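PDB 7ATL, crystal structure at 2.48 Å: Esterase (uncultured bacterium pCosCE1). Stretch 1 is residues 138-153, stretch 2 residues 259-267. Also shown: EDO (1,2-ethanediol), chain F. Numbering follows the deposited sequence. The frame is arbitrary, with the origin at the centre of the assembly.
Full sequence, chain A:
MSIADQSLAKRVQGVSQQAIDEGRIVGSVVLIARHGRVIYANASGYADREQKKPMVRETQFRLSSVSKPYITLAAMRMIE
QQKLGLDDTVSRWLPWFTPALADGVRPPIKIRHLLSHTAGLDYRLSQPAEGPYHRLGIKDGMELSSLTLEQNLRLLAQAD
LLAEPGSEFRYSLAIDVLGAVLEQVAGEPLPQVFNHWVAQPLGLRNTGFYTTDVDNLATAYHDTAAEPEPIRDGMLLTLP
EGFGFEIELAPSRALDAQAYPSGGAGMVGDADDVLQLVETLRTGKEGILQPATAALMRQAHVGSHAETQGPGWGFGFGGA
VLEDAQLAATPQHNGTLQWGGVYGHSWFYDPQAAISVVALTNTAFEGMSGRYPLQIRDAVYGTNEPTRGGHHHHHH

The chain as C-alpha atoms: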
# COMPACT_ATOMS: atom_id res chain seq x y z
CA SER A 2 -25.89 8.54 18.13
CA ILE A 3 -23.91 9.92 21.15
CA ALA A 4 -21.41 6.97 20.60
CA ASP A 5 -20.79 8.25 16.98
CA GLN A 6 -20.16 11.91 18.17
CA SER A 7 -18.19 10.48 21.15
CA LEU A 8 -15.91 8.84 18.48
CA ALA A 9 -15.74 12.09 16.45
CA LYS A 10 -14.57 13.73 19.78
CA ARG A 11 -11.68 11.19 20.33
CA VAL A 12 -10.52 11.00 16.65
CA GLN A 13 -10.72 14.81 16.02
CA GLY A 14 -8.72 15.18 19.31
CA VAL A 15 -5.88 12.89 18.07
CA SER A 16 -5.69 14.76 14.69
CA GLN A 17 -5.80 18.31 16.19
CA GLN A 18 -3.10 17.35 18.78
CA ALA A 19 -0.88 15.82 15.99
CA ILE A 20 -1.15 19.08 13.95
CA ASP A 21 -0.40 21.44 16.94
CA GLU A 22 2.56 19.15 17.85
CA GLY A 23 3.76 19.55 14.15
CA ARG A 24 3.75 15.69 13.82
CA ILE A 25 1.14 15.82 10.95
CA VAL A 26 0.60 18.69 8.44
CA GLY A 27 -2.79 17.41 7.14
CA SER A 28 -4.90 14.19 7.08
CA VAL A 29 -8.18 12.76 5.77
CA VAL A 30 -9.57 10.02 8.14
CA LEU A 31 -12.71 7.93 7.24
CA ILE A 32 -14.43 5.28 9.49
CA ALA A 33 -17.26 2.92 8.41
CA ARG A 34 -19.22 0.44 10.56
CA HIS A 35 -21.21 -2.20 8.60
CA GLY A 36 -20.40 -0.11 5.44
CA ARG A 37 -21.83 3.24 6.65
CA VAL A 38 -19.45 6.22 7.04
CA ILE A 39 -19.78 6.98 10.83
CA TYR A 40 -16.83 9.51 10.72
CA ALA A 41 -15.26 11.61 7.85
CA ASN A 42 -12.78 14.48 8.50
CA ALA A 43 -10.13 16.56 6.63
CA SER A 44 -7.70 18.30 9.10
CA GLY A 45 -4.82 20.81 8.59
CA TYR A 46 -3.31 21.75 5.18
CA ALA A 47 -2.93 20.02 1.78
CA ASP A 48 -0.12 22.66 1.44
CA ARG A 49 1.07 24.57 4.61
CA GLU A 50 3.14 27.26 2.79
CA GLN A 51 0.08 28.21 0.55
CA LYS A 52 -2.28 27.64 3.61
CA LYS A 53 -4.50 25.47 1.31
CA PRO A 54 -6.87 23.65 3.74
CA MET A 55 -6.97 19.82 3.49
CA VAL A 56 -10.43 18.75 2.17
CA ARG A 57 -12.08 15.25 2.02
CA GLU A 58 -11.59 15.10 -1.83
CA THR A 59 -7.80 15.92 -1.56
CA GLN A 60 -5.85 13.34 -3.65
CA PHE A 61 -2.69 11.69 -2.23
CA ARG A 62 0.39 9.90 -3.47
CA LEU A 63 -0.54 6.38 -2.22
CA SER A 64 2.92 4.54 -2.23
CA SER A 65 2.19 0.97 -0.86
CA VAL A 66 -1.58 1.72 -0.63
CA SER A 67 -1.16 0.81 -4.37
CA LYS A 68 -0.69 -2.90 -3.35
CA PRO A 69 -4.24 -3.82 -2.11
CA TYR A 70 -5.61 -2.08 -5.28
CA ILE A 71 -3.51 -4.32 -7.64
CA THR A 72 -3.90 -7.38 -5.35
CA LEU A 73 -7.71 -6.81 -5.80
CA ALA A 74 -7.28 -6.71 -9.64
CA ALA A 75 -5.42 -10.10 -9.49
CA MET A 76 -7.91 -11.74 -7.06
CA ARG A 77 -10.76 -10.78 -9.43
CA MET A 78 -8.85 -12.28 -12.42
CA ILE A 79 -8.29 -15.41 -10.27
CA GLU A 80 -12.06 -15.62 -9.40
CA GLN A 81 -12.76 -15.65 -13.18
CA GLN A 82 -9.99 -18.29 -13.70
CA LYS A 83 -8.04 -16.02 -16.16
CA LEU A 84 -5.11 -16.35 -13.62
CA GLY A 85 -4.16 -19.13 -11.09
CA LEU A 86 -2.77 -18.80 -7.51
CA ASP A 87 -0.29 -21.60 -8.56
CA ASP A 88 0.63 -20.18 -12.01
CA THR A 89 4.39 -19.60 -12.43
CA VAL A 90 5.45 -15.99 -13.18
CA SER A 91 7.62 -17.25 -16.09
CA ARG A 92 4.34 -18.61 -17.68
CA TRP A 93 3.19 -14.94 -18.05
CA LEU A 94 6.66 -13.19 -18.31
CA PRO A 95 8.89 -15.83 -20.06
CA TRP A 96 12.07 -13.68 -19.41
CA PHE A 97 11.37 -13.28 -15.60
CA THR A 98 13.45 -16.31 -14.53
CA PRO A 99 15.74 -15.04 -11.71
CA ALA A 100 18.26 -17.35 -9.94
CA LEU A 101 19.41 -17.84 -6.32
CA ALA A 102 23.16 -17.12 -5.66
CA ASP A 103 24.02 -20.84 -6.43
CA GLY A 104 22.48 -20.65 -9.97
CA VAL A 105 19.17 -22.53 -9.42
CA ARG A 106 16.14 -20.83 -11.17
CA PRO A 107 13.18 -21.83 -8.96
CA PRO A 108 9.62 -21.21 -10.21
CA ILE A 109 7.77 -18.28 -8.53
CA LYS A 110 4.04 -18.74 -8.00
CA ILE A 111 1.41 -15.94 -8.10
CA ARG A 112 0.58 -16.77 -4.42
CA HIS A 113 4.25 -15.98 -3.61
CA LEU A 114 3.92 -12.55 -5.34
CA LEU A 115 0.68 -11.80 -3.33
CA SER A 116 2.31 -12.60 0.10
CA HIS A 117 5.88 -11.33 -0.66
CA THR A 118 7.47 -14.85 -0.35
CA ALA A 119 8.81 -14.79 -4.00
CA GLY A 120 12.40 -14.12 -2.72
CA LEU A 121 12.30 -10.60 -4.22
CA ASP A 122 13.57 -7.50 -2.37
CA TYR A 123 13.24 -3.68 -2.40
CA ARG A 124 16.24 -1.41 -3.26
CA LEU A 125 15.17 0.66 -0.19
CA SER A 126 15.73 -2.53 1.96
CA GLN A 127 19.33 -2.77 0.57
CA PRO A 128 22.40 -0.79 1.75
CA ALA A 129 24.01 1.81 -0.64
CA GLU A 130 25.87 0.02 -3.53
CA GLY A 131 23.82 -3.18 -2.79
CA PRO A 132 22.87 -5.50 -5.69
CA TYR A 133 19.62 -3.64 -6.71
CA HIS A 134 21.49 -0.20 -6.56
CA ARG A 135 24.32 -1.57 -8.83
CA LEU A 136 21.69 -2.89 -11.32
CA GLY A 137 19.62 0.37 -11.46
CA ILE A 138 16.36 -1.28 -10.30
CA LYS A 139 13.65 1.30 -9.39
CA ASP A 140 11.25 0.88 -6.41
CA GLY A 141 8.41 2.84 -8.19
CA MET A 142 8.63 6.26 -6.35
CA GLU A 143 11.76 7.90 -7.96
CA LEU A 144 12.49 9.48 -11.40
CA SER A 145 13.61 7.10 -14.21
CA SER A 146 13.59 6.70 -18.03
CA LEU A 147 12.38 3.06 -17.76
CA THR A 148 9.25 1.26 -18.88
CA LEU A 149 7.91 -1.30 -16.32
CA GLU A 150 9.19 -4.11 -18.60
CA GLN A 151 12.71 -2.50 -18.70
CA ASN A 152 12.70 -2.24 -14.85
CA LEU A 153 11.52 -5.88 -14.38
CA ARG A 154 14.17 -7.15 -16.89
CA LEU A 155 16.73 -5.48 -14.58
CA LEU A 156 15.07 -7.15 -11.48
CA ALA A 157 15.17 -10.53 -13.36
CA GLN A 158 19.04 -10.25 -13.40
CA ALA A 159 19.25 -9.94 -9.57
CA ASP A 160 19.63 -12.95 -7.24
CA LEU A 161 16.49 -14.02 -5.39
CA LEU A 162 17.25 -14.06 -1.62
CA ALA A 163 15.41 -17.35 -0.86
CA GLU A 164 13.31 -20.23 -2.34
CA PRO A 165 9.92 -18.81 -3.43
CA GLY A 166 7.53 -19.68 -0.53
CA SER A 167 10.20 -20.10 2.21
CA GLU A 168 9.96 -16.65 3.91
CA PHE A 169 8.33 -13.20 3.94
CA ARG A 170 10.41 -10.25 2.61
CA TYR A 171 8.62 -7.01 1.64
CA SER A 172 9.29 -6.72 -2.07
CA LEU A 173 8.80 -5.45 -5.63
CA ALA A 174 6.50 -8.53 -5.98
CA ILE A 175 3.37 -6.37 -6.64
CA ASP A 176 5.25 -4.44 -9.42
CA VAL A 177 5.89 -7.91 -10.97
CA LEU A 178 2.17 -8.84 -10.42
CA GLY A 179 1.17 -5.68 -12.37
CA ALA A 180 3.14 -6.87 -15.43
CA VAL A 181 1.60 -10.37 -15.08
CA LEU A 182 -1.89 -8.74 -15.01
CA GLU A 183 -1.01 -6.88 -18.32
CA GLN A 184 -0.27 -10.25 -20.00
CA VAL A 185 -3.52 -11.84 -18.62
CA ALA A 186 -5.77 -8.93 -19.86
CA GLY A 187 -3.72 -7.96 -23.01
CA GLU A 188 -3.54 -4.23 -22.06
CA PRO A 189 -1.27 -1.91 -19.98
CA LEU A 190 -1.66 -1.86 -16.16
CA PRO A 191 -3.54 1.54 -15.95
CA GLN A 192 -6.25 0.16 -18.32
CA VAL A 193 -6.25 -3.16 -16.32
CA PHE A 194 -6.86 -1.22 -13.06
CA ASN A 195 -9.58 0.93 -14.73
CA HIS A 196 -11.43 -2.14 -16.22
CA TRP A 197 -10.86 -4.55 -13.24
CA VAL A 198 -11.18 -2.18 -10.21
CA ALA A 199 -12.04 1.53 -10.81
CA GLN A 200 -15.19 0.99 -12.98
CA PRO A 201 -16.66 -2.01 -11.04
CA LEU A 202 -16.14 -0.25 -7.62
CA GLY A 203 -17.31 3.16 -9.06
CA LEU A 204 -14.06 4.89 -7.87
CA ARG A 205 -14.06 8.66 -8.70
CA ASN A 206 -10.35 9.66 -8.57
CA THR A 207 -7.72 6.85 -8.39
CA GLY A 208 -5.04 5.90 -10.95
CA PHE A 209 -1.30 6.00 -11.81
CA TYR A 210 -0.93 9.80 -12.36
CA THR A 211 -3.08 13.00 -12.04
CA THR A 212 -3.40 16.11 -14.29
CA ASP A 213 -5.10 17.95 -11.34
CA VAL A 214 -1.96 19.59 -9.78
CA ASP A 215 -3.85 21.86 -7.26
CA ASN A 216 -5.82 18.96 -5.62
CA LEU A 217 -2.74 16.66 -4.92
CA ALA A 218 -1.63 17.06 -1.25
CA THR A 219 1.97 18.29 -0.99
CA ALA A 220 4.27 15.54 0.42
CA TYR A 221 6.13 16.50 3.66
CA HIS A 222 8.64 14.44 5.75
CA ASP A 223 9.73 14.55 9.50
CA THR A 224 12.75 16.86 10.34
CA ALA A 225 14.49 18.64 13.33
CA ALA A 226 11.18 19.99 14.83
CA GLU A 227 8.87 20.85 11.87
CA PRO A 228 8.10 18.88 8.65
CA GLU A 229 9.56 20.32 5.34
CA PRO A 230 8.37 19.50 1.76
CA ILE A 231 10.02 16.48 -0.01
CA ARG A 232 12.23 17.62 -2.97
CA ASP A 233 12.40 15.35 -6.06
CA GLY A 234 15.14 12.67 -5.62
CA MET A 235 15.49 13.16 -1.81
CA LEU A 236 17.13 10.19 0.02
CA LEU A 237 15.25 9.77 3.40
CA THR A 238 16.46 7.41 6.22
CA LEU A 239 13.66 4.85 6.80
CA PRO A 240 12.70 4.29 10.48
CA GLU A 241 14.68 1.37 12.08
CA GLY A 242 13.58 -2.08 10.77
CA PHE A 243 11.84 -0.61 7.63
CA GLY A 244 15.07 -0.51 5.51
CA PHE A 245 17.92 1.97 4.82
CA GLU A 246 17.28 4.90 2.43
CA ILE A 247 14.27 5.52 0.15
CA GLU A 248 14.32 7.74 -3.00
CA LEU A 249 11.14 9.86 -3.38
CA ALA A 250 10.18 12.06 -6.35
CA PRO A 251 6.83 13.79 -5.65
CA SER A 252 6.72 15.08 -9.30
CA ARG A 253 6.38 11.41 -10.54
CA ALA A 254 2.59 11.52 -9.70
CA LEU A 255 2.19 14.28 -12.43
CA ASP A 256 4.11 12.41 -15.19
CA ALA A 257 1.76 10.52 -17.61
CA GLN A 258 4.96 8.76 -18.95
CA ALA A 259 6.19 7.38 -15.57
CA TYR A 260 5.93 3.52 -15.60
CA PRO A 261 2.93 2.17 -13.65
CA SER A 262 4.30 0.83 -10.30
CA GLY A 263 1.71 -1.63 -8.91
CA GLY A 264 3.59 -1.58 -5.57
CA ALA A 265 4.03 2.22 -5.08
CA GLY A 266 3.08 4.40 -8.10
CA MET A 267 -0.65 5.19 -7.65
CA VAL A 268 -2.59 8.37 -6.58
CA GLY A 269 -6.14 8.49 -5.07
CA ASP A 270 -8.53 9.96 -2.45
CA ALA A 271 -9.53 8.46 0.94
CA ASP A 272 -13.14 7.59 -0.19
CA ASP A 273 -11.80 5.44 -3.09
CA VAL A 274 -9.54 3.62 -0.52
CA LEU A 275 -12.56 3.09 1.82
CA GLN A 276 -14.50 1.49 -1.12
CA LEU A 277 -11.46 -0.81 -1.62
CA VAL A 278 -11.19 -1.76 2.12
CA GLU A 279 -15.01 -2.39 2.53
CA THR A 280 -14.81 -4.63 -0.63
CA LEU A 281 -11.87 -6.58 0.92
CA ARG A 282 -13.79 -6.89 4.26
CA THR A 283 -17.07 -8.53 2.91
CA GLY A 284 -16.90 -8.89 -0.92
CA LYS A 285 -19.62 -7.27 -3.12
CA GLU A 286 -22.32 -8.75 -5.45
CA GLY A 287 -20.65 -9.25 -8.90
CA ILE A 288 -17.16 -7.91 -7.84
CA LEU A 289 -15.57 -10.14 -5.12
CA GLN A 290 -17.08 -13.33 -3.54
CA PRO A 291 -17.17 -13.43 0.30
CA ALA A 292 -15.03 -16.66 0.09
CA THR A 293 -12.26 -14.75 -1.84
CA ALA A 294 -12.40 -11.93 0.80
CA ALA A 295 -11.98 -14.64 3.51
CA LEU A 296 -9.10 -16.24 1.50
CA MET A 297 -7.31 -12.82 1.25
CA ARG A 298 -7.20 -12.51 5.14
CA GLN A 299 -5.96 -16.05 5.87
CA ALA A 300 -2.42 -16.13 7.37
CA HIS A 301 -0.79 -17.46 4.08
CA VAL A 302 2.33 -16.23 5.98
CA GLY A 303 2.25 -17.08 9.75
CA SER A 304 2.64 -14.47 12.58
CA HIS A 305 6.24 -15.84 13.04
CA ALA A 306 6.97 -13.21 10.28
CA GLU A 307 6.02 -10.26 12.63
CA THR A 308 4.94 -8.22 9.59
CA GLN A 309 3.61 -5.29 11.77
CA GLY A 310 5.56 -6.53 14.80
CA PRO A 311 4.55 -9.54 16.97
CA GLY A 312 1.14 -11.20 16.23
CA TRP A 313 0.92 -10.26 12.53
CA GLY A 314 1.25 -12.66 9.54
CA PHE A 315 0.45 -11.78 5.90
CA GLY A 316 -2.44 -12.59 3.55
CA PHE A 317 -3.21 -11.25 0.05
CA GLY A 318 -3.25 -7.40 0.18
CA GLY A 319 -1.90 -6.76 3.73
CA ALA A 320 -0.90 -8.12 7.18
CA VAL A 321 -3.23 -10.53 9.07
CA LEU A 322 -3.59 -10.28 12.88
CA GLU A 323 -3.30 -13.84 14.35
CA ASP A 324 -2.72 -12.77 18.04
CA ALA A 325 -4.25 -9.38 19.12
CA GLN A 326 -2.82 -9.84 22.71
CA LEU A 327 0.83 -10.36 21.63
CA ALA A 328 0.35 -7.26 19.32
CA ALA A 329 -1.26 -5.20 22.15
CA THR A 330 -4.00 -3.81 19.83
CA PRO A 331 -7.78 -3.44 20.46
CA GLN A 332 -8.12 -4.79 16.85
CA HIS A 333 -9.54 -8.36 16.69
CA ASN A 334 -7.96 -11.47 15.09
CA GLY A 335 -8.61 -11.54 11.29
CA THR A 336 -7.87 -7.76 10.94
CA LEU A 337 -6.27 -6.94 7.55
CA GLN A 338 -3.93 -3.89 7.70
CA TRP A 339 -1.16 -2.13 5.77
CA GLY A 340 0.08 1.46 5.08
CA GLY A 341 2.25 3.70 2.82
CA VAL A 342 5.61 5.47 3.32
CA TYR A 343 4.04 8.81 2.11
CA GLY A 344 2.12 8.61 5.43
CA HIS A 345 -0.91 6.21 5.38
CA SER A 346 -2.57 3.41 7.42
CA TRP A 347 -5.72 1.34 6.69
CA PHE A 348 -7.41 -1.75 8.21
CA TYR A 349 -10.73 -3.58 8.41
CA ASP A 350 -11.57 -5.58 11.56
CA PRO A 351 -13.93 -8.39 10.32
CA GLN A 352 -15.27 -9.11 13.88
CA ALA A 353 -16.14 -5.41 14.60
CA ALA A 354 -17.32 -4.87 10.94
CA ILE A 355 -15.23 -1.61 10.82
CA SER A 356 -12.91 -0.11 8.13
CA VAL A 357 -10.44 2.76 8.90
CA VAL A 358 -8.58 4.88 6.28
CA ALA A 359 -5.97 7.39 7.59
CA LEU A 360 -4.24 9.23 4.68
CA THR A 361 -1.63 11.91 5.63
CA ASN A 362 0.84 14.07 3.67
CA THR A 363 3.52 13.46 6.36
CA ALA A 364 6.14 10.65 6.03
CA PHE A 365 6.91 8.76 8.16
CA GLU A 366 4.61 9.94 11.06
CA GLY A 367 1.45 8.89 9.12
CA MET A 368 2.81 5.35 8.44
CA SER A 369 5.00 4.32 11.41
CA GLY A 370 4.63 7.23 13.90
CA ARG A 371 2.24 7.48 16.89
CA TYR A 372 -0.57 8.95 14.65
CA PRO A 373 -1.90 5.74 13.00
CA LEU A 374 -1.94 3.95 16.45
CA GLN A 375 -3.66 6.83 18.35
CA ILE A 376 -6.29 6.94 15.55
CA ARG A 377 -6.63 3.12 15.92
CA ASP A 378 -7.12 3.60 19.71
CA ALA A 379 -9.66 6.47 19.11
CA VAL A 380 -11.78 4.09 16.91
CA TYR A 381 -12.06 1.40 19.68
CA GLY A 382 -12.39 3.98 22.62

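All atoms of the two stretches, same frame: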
# COMPACT_ATOMS: atom_id res chain seq x y z
N ILE A 138 17.77 -0.92 -10.55
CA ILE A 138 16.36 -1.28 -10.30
C ILE A 138 15.68 -0.12 -9.57
O ILE A 138 16.27 0.46 -8.64
CB ILE A 138 16.32 -2.61 -9.53
CG1 ILE A 138 16.82 -3.75 -10.41
CG2 ILE A 138 14.94 -2.90 -8.96
CD1 ILE A 138 17.33 -4.93 -9.64
N LYS A 139 14.47 0.22 -9.98
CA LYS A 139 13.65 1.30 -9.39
C LYS A 139 12.56 0.69 -8.50
O LYS A 139 12.03 -0.38 -8.82
CB LYS A 139 13.09 2.17 -10.52
CG LYS A 139 14.16 2.76 -11.44
CD LYS A 139 15.15 3.67 -10.71
CE LYS A 139 16.49 3.82 -11.41
NZ LYS A 139 17.51 4.30 -10.45
N ASP A 140 12.25 1.36 -7.40
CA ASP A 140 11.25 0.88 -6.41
C ASP A 140 9.85 1.42 -6.75
O ASP A 140 8.92 0.99 -6.07
CB ASP A 140 11.66 1.25 -4.99
CG ASP A 140 12.80 0.42 -4.41
OD1 ASP A 140 13.06 -0.71 -4.95
OD2 ASP A 140 13.39 0.88 -3.38
N GLY A 141 9.72 2.31 -7.74
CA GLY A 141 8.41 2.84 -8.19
C GLY A 141 8.11 4.27 -7.73
O GLY A 141 7.07 4.79 -8.15
N MET A 142 8.96 4.93 -6.94
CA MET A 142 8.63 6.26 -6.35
C MET A 142 9.60 7.37 -6.80
O MET A 142 9.32 8.56 -6.50
CB MET A 142 8.60 6.16 -4.83
CG MET A 142 7.40 5.34 -4.36
SD MET A 142 7.56 4.80 -2.64
CE MET A 142 8.73 3.47 -2.85
N GLU A 143 10.64 7.01 -7.55
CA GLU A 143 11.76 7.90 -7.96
C GLU A 143 11.67 8.20 -9.46
O GLU A 143 10.88 7.53 -10.16
CB GLU A 143 13.10 7.24 -7.62
CG GLU A 143 13.44 6.02 -8.48
CD GLU A 143 12.79 4.75 -7.94
OE1 GLU A 143 13.41 4.12 -7.08
OE2 GLU A 143 11.64 4.43 -8.36
N LEU A 144 12.45 9.16 -9.95
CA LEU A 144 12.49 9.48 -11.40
C LEU A 144 13.31 8.41 -12.12
O LEU A 144 14.27 7.89 -11.55
CB LEU A 144 13.07 10.88 -11.61
CG LEU A 144 12.27 12.05 -11.02
CD1 LEU A 144 12.94 13.37 -11.35
CD2 LEU A 144 10.84 12.06 -11.52
N SER A 145 12.90 8.07 -13.34
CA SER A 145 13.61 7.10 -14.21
C SER A 145 13.12 7.27 -15.64
O SER A 145 12.04 7.84 -15.84
CB SER A 145 13.42 5.67 -13.73
OG SER A 145 12.36 5.02 -14.42
N SER A 146 13.88 6.70 -16.58
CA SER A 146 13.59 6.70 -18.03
C SER A 146 13.02 5.34 -18.43
O SER A 146 12.85 5.11 -19.62
CB SER A 146 14.83 7.01 -18.82
OG SER A 146 15.80 5.98 -18.64
N LEU A 147 12.74 4.47 -17.46
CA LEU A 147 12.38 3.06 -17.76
C LEU A 147 10.88 2.93 -18.02
O LEU A 147 10.10 3.71 -17.42
CB LEU A 147 12.79 2.18 -16.59
CG LEU A 147 14.24 2.35 -16.15
CD1 LEU A 147 14.50 1.48 -14.95
CD2 LEU A 147 15.21 2.03 -17.28
N THR A 148 10.55 1.97 -18.87
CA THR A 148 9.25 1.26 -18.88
C THR A 148 9.27 0.24 -17.73
O THR A 148 10.40 -0.11 -17.22
CB THR A 148 8.98 0.57 -20.22
OG1 THR A 148 9.92 -0.49 -20.44
CG2 THR A 148 9.02 1.55 -21.38
N LEU A 149 8.08 -0.21 -17.32
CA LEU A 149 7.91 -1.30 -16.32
C LEU A 149 8.71 -2.51 -16.78
O LEU A 149 9.45 -3.08 -15.99
CB LEU A 149 6.41 -1.64 -16.24
CG LEU A 149 6.04 -2.77 -15.28
CD1 LEU A 149 6.60 -2.50 -13.89
CD2 LEU A 149 4.53 -2.92 -15.21
N GLU A 150 8.52 -2.91 -18.04
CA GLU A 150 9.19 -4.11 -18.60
C GLU A 150 10.70 -3.95 -18.42
O GLU A 150 11.34 -4.94 -18.02
CB GLU A 150 8.82 -4.31 -20.07
CG GLU A 150 9.44 -5.58 -20.61
CD GLU A 150 8.98 -6.05 -21.97
OE1 GLU A 150 9.85 -6.52 -22.73
OE2 GLU A 150 7.75 -5.99 -22.25
N GLN A 151 11.25 -2.77 -18.74
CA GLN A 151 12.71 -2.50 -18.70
C GLN A 151 13.16 -2.64 -17.24
O GLN A 151 14.18 -3.30 -17.00
CB GLN A 151 13.07 -1.14 -19.30
CG GLN A 151 13.06 -1.09 -20.82
CD GLN A 151 13.02 0.34 -21.30
OE1 GLN A 151 12.91 1.30 -20.54
NE2 GLN A 151 13.08 0.52 -22.60
N ASN A 152 12.36 -2.14 -16.30
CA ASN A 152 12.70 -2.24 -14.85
C ASN A 152 12.65 -3.69 -14.36
O ASN A 152 13.52 -4.08 -13.55
CB ASN A 152 11.80 -1.37 -13.98
CG ASN A 152 12.38 -1.21 -12.59
OD1 ASN A 152 13.59 -1.01 -12.47
ND2 ASN A 152 11.53 -1.32 -11.57
N LEU A 153 11.69 -4.48 -14.83
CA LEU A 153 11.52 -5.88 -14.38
C LEU A 153 12.58 -6.79 -15.06
O LEU A 153 12.94 -7.83 -14.44
CB LEU A 153 10.08 -6.35 -14.63
CG LEU A 153 9.00 -5.60 -13.86
CD1 LEU A 153 7.64 -6.22 -14.10
CD2 LEU A 153 9.30 -5.55 -12.37
N ALA A 259 5.55 8.19 -16.63
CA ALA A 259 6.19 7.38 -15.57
C ALA A 259 5.59 5.97 -15.58
O ALA A 259 4.34 5.86 -15.65
CB ALA A 259 6.02 8.07 -14.24
N TYR A 260 6.42 4.93 -15.53
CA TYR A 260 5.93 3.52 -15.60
C TYR A 260 5.00 3.26 -14.42
O TYR A 260 5.20 3.75 -13.30
CB TYR A 260 7.06 2.49 -15.74
CG TYR A 260 7.84 2.20 -14.49
CD1 TYR A 260 7.37 1.30 -13.56
CD2 TYR A 260 9.06 2.81 -14.24
CE1 TYR A 260 8.08 1.03 -12.40
CE2 TYR A 260 9.77 2.56 -13.07
CZ TYR A 260 9.29 1.65 -12.15
OH TYR A 260 9.96 1.36 -11.00
N PRO A 261 3.89 2.53 -14.69
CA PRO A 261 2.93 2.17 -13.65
C PRO A 261 3.53 1.19 -12.65
O PRO A 261 3.76 0.08 -13.02
CB PRO A 261 1.79 1.52 -14.44
CG PRO A 261 2.44 1.00 -15.70
CD PRO A 261 3.48 2.06 -16.02
N SER A 262 3.82 1.66 -11.43
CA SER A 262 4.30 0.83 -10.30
C SER A 262 3.09 0.32 -9.54
O SER A 262 2.48 1.11 -8.82
CB SER A 262 5.25 1.58 -9.39
OG SER A 262 5.44 0.87 -8.17
N GLY A 263 2.77 -0.96 -9.70
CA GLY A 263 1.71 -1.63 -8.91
C GLY A 263 1.95 -1.61 -7.41
O GLY A 263 0.96 -1.57 -6.67
N GLY A 264 3.21 -1.63 -6.99
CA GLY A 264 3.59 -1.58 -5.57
C GLY A 264 3.57 -0.18 -4.96
O GLY A 264 3.45 -0.12 -3.72
N ALA A 265 3.76 0.90 -5.72
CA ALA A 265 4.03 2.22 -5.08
C ALA A 265 3.68 3.44 -5.94
O ALA A 265 3.85 4.57 -5.44
CB ALA A 265 5.47 2.25 -4.61
N GLY A 266 3.16 3.28 -7.15
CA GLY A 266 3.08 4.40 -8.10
C GLY A 266 1.73 5.10 -8.19
O GLY A 266 1.60 6.02 -9.07
N MET A 267 0.73 4.69 -7.41
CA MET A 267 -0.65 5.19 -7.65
C MET A 267 -0.93 6.47 -6.82
O MET A 267 -0.18 6.79 -5.87
CB MET A 267 -1.70 4.11 -7.35
CG MET A 267 -1.48 2.83 -8.11
SD MET A 267 -2.81 1.62 -7.91
CE MET A 267 -4.12 2.45 -8.81
C1 EDO F . 19.77 2.66 -8.82
O1 EDO F . 18.38 2.29 -8.92
C2 EDO F . 20.23 2.97 -7.45
O2 EDO F . 21.56 3.44 -7.35
O HOH W 1 9.17 -0.62 -9.72
O HOH W 2 9.41 5.82 -15.88

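Tyr260 is the centre of the contact, its CA-to-CB bond pointing toward stretch 1 and its residue contributing by far the largest covered area. Leu149, at the start of the helix, packs against the ring, CD1 lying 3.9 Å from Tyr260 CD1, while its CD2 comes within 4.5 Å of Pro261 CG. Leu147 adds a looser apolar approach, with CB 4.5 Å from Tyr260 CD2, and its carbonyl O meets the ring edge, 3.5 Å from the same CD2.

A second, smaller apolar patch joins Met142 CG to Ala265 CB at 3.7 Å. Beside it the Gly141 backbone meets the Ser262 side chain, Gly141 CA lying 3.6 Å from Ser262 OG, and a CB on Gly141 would clash with that oxygen. Its backbone angles independently call for glycine.

No clear direct hydrogen bond crosses between the stretches; water does the bridging. Water 1 donates to Lys139 O (3.0 Å) and is hydrogen-bonded to Tyr260 OH at 2.5 Å, whereas Asn152 ND2, 3.2 Å from Tyr260 OH, is poorly angled for a bond. That amide instead pairs with the Lys139 backbone, ND2 donating to Lys139 O and OD1 accepting from Lys139 N, both at 2.9 Å, and so ties the loop to the helix. Water 2 accepts from Tyr260 N at 3.1 Å and lies 2.7 Å from Leu147 O.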